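Local atomic coordinates of CADD-like protein of unknown function (Nostoc punctiforme, PDB entry 3B5O), a protein that is of unknown function but resembles CADD and belongs to a heme-oxygenase-like, all-helical family, and is probably an oxidoreductase. Residues A[129-134]-A[212-217]; A[27-32]-A[39-44]. All coordinates share one frame; numbering follows the deposited sequence.

Contact 1: A[129-134]-A[212-217]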
loop_
_atom_site.group_PDB
_atom_site.type_symbol
_atom_site.label_atom_id
_atom_site.label_comp_id
_atom_site.label_asym_id
_atom_site.label_seq_id
_atom_site.Cartn_x
_atom_site.Cartn_y
_atom_site.Cartn_z
ATOM N N SER A 129 -8.939 -7.554 9.848
ATOM C CA SER A 129 -10.206 -7.255 10.524
ATOM C C SER A 129 -11.110 -6.358 9.685
ATOM O O SER A 129 -12.332 -6.418 9.836
ATOM C CB SER A 129 -9.961 -6.638 11.903
ATOM O OG SER A 129 -9.622 -5.261 11.856
ATOM N N LEU A 130 -10.522 -5.563 8.789
ATOM C CA LEU A 130 -11.272 -4.718 7.879
ATOM C C LEU A 130 -11.813 -5.494 6.683
ATOM O O LEU A 130 -12.918 -5.223 6.200
ATOM C CB LEU A 130 -10.398 -3.592 7.335
ATOM C CG LEU A 130 -9.590 -2.774 8.315
ATOM C CD1 LEU A 130 -8.887 -1.630 7.540
ATOM C CD2 LEU A 130 -10.447 -2.233 9.426
ATOM N N PHE A 131 -11.024 -6.462 6.206
ATOM C CA PHE A 131 -11.363 -7.240 5.018
ATOM C C PHE A 131 -12.336 -8.380 5.302
ATOM O O PHE A 131 -12.766 -9.088 4.386
ATOM C CB PHE A 131 -10.088 -7.735 4.324
ATOM C CG PHE A 131 -9.498 -6.711 3.423
ATOM C CD1 PHE A 131 -8.802 -5.643 3.943
ATOM C CD2 PHE A 131 -9.738 -6.747 2.052
ATOM C CE1 PHE A 131 -8.324 -4.644 3.130
ATOM C CE2 PHE A 131 -9.228 -5.752 1.224
ATOM C CZ PHE A 131 -8.521 -4.705 1.774
ATOM N N ASP A 132 -12.742 -8.476 6.557
ATOM C CA ASP A 132 -13.707 -9.438 7.020
ATOM C C ASP A 132 -15.104 -8.849 7.201
ATOM O O ASP A 132 -16.028 -9.574 7.591
ATOM C CB ASP A 132 -13.220 -10.028 8.358
ATOM N N ARG A 133 -15.281 -7.565 6.908
ATOM C CA ARG A 133 -16.564 -6.883 7.104
ATOM C C ARG A 133 -17.481 -7.059 5.866
ATOM O O ARG A 133 -17.178 -7.871 4.997
ATOM C CB ARG A 133 -16.281 -5.392 7.367
ATOM C CG ARG A 133 -15.516 -5.139 8.660
ATOM C CD ARG A 133 -16.441 -4.988 9.857
ATOM N NE ARG A 133 -17.418 -3.913 9.685
ATOM C CZ ARG A 133 -17.358 -2.700 10.239
ATOM N NH1 ARG A 133 -16.366 -2.347 11.060
ATOM N NH2 ARG A 133 -18.325 -1.828 9.974
ATOM N N GLN A 134 -18.586 -6.324 5.791
ATOM C CA GLN A 134 -19.500 -6.408 4.632
ATOM C C GLN A 134 -18.892 -5.763 3.380
ATOM O O GLN A 134 -17.963 -4.973 3.459
ATOM C CB GLN A 134 -20.898 -5.812 4.941
ATOM C CG GLN A 134 -21.059 -4.278 4.697
ATOM C CD GLN A 134 -22.499 -3.719 4.893
ATOM O OE1 GLN A 134 -23.135 -3.929 5.937
ATOM N NE2 GLN A 134 -22.987 -2.969 3.894
ATOM N N ARG A 212 -11.476 5.017 5.458
ATOM C CA ARG A 212 -10.879 5.700 6.593
ATOM C C ARG A 212 -10.082 4.719 7.456
ATOM O O ARG A 212 -8.963 5.008 7.889
ATOM C CB ARG A 212 -11.986 6.316 7.445
ATOM C CG ARG A 212 -11.521 6.940 8.736
ATOM C CD ARG A 212 -10.736 8.193 8.495
ATOM N NE ARG A 212 -11.646 9.281 8.165
ATOM C CZ ARG A 212 -11.339 10.570 8.233
ATOM N NH1 ARG A 212 -10.113 10.976 8.560
ATOM N NH2 ARG A 212 -12.277 11.456 7.957
ATOM N N ALA A 213 -10.672 3.555 7.732
ATOM C CA ALA A 213 -10.025 2.591 8.612
ATOM C C ALA A 213 -8.708 2.120 8.003
ATOM O O ALA A 213 -7.708 1.940 8.704
ATOM C CB ALA A 213 -10.929 1.399 8.895
HETATM N N MSE A 214 -8.705 1.920 6.697
HETATM C CA MSE A 214 -7.503 1.436 6.025
HETATM C C MSE A 214 -6.390 2.471 6.046
HETATM O O MSE A 214 -5.243 2.157 6.361
HETATM C CB MSE A 214 -7.841 1.021 4.600
HETATM C CG MSE A 214 -6.692 0.442 3.833
HETATM SE SE MSE A 214 -6.039 -1.211 4.598
HETATM C CE MSE A 214 -5.138 -1.945 3.118
ATOM N N ILE A 215 -6.696 3.706 5.667
ATOM C CA ILE A 215 -5.659 4.747 5.657
ATOM C C ILE A 215 -5.163 5.039 7.067
ATOM O O ILE A 215 -3.985 5.303 7.269
ATOM C CB ILE A 215 -6.049 6.021 4.846
ATOM C CG1 ILE A 215 -7.211 6.787 5.498
ATOM C CG2 ILE A 215 -6.312 5.643 3.382
ATOM C CD1 ILE A 215 -7.526 8.112 4.786
ATOM N N ASP A 216 -6.047 4.963 8.063
ATOM C CA ASP A 216 -5.631 5.141 9.455
ATOM C C ASP A 216 -4.648 4.044 9.851
ATOM O O ASP A 216 -3.629 4.313 10.487
ATOM C CB ASP A 216 -6.832 5.146 10.407
ATOM C CG ASP A 216 -7.617 6.440 10.413
ATOM O OD1 ASP A 216 -7.110 7.460 9.951
ATOM O OD2 ASP A 216 -8.765 6.406 10.923
ATOM N N ALA A 217 -4.946 2.803 9.471
ATOM C CA ALA A 217 -4.086 1.673 9.835
ATOM C C ALA A 217 -2.715 1.807 9.168
ATOM O O ALA A 217 -1.657 1.541 9.788
ATOM C CB ALA A 217 -4.747 0.346 9.456
#
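The ring of Phe131 turns its edge to selenomethionine Met214: the methyl CE lies close to the ring plane, 4.2 Å from CE1, so the methyl meets the rim and not a face. The ring also meets that of Phe58, their planes at about 40°, and Thr142 and Ala62 touch the Phe131 side chain from two other helices. Leu130, one residue earlier, makes the larger part of the contact, and its two methyls divide the work. CD2 presses on the methyl of Ala213, with 3.7 Å between Leu130 CD2 and Ala213 CB, while CD1 settles against the backbone of the next residue, 3.7 Å from Met214 N. The leucine thus straddles the step between two successive residues of the facing helix, and the small alanine lets its branched end come in close. CG of Leu130 stands anti to the carbonyl carbon (chi1 -49°), which sends the fork across to that helix. Met214 bends at chi2 (64°), and the bend brings selenium alongside the leucine, SE lying 4.1 Å from Leu130 CD1, before CE continues to the phenylalanine. The contact is purely apolar; the nearest CA atoms of the two segments, those of Leu130 and Ala213, lie 7.5 Å apart. This helix-helix packing within an all-helical, heme-oxygenase-like bundle ties the C-terminal end of helix 118-131 to the N-terminal half of helix 204-230. Helix 135-163 adds Tyr137, which touches both Leu130 and Ala213, and Ile145 on Met214; helix 38-68 brings Phe51 and Leu55 against the same selenomethionine.

Contact 2: A[27-32]-A[39-44]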
loop_
_atom_site.group_PDB
_atom_site.type_symbol
_atom_site.label_atom_id
_atom_site.label_comp_id
_atom_site.label_asym_id
_atom_site.label_seq_id
_atom_site.Cartn_x
_atom_site.Cartn_y
_atom_site.Cartn_z
ATOM N N ASN A 27 6.005 12.493 5.917
ATOM C CA ASN A 27 6.035 11.075 6.300
ATOM C C ASN A 27 7.064 10.874 7.416
ATOM O O ASN A 27 8.136 11.477 7.371
ATOM C CB ASN A 27 6.301 10.213 5.073
ATOM C CG ASN A 27 6.647 8.790 5.420
ATOM O OD1 ASN A 27 7.781 8.512 5.784
ATOM N ND2 ASN A 27 5.685 7.877 5.261
ATOM N N PRO A 28 6.752 10.052 8.431
ATOM C CA PRO A 28 7.652 9.951 9.565
ATOM C C PRO A 28 9.019 9.330 9.289
ATOM O O PRO A 28 9.957 9.644 10.011
ATOM C CB PRO A 28 6.859 9.132 10.583
ATOM C CG PRO A 28 5.896 8.389 9.796
ATOM C CD PRO A 28 5.510 9.289 8.663
ATOM N N VAL A 29 9.124 8.460 8.291
ATOM C CA VAL A 29 10.424 7.962 7.882
ATOM C C VAL A 29 11.198 9.071 7.174
ATOM O O VAL A 29 12.379 9.290 7.449
ATOM C CB VAL A 29 10.310 6.670 7.049
ATOM C CG1 VAL A 29 11.696 6.259 6.560
ATOM C CG2 VAL A 29 9.654 5.541 7.898
ATOM N N VAL A 30 10.547 9.792 6.262
ATOM C CA VAL A 30 11.201 10.954 5.617
ATOM C C VAL A 30 11.732 11.921 6.685
ATOM O O VAL A 30 12.854 12.431 6.574
ATOM C CB VAL A 30 10.252 11.679 4.645
ATOM C CG1 VAL A 30 10.875 13.022 4.178
ATOM C CG2 VAL A 30 9.937 10.758 3.449
ATOM N N GLN A 31 10.950 12.135 7.741
ATOM C CA GLN A 31 11.321 13.086 8.802
ATOM C C GLN A 31 12.532 12.660 9.616
ATOM O O GLN A 31 13.127 13.501 10.306
ATOM C CB GLN A 31 10.129 13.369 9.724
ATOM C CG GLN A 31 9.051 14.187 9.035
ATOM C CD GLN A 31 9.325 15.674 9.107
ATOM O OE1 GLN A 31 9.603 16.205 10.191
ATOM N NE2 GLN A 31 9.244 16.356 7.967
HETATM N N MSE A 32 12.904 11.381 9.552
HETATM C CA MSE A 32 14.077 10.878 10.266
HETATM C C MSE A 32 15.297 10.699 9.366
HETATM O O MSE A 32 16.349 10.290 9.852
HETATM C CB MSE A 32 13.783 9.578 11.031
HETATM C CG MSE A 32 13.555 8.309 10.175
HETATM SE SE MSE A 32 13.088 6.841 11.263
HETATM C CE MSE A 32 14.892 6.095 11.318
ATOM N N ALA A 39 21.427 1.313 7.589
ATOM C CA ALA A 39 20.820 0.081 8.148
ATOM C C ALA A 39 19.380 0.327 8.578
ATOM O O ALA A 39 18.518 -0.545 8.434
ATOM C CB ALA A 39 21.632 -0.449 9.334
ATOM N N GLN A 40 19.125 1.492 9.156
ATOM C CA GLN A 40 17.786 1.798 9.653
ATOM C C GLN A 40 16.770 1.974 8.536
ATOM O O GLN A 40 15.636 1.503 8.646
ATOM C CB GLN A 40 17.832 3.022 10.583
ATOM C CG GLN A 40 18.511 2.712 11.893
ATOM C CD GLN A 40 18.859 3.936 12.716
ATOM O OE1 GLN A 40 19.149 4.999 12.163
ATOM N NE2 GLN A 40 18.826 3.795 14.037
ATOM N N ILE A 41 17.152 2.638 7.451
ATOM C CA ILE A 41 16.253 2.818 6.309
ATOM C C ILE A 41 16.125 1.500 5.515
ATOM O O ILE A 41 15.063 1.184 4.991
ATOM C CB ILE A 41 16.650 4.028 5.433
ATOM C CG1 ILE A 41 16.662 5.296 6.296
ATOM C CG2 ILE A 41 15.714 4.204 4.238
ATOM C CD1 ILE A 41 15.377 5.562 7.106
ATOM N N ALA A 42 17.188 0.702 5.475
ATOM C CA ALA A 42 17.084 -0.631 4.884
ATOM C C ALA A 42 16.060 -1.478 5.643
ATOM O O ALA A 42 15.289 -2.220 5.019
ATOM C CB ALA A 42 18.463 -1.318 4.867
ATOM N N TYR A 43 16.046 -1.370 6.969
ATOM C CA TYR A 43 15.052 -2.053 7.804
ATOM C C TYR A 43 13.651 -1.625 7.427
ATOM O O TYR A 43 12.748 -2.468 7.303
ATOM C CB TYR A 43 15.302 -1.778 9.287
ATOM C CG TYR A 43 14.196 -2.198 10.202
ATOM C CD1 TYR A 43 14.111 -3.502 10.669
ATOM C CD2 TYR A 43 13.185 -1.317 10.554
ATOM C CE1 TYR A 43 13.065 -3.904 11.497
ATOM C CE2 TYR A 43 12.156 -1.706 11.384
ATOM C CZ TYR A 43 12.091 -2.998 11.855
ATOM O OH TYR A 43 11.065 -3.431 12.675
ATOM N N VAL A 44 13.438 -0.325 7.258
ATOM C CA VAL A 44 12.133 0.147 6.834
ATOM C C VAL A 44 11.722 -0.511 5.497
ATOM O O VAL A 44 10.582 -0.939 5.338
ATOM C CB VAL A 44 12.103 1.701 6.703
ATOM C CG1 VAL A 44 10.824 2.175 5.985
ATOM C CG2 VAL A 44 12.282 2.356 8.080
#
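Val29 and Val44 carry matching first torsions, with CG1 of each anti to its backbone N (chi1 176° in Val29), and they meet tip to tip: Val29 CG2 lies 4.0 Å from Val44 CG1 and almost as near its CG2. The other branch of Val29 serves a different neighbour, since CG1 comes within 3.8 Å of Ile41 CD1. Ile41 reaches it because chi1, which sets CG1 beside the backbone N, and the bend at chi2 (-52°) together carry CD1 toward the loop, and the two side chains run past one another in opposite directions. Residues 28-31 have helical backbone angles, and the turn opens with an Asx motif: Asn27 OD1 accepts from Val30 N at 3.1 Å, in the carbonyl plane and on a lone pair, the N-H pointing at it with an angle of 163°. A weaker bond from Val29 N shares that oxygen, while Asn27 ND2 donates a hydrogen bond to Ala21 O. Further along, the chain of selenomethionine Met32 carries SE toward helix 38-68, and its CE lies 4.3 Å from Ile41 CD1 and equally far from Gln40 CB. The loop thereby folds back on the first turns of helix 38-68, beside helix 204-230, whose Ile230 touches Met32 and Ala229 touches Val44, while Trp162 of helix 135-163 packs on Ile41.

Helix 38-68 takes part at both sites in different ways: its N-terminal turns form one side of contact 2, while farther along it Phe51, Leu55 and Ala62 border contact 1. Helix 204-230 has the reverse roles, supplying a segment to contact 1 and its C-terminal end as a neighbour of contact 2. Helix 135-163 touches both. The two sites are nevertheless separate, their centres 25 Å apart and their nearest atoms about 10 Å apart, at different levels along one helical bundle. Contact 2 closes a short connection, with six residues between its segments, whereas contact 1 bridges 77 intervening residues, 55 of them helical, so the pair illustrates local and long-range closure of one fold.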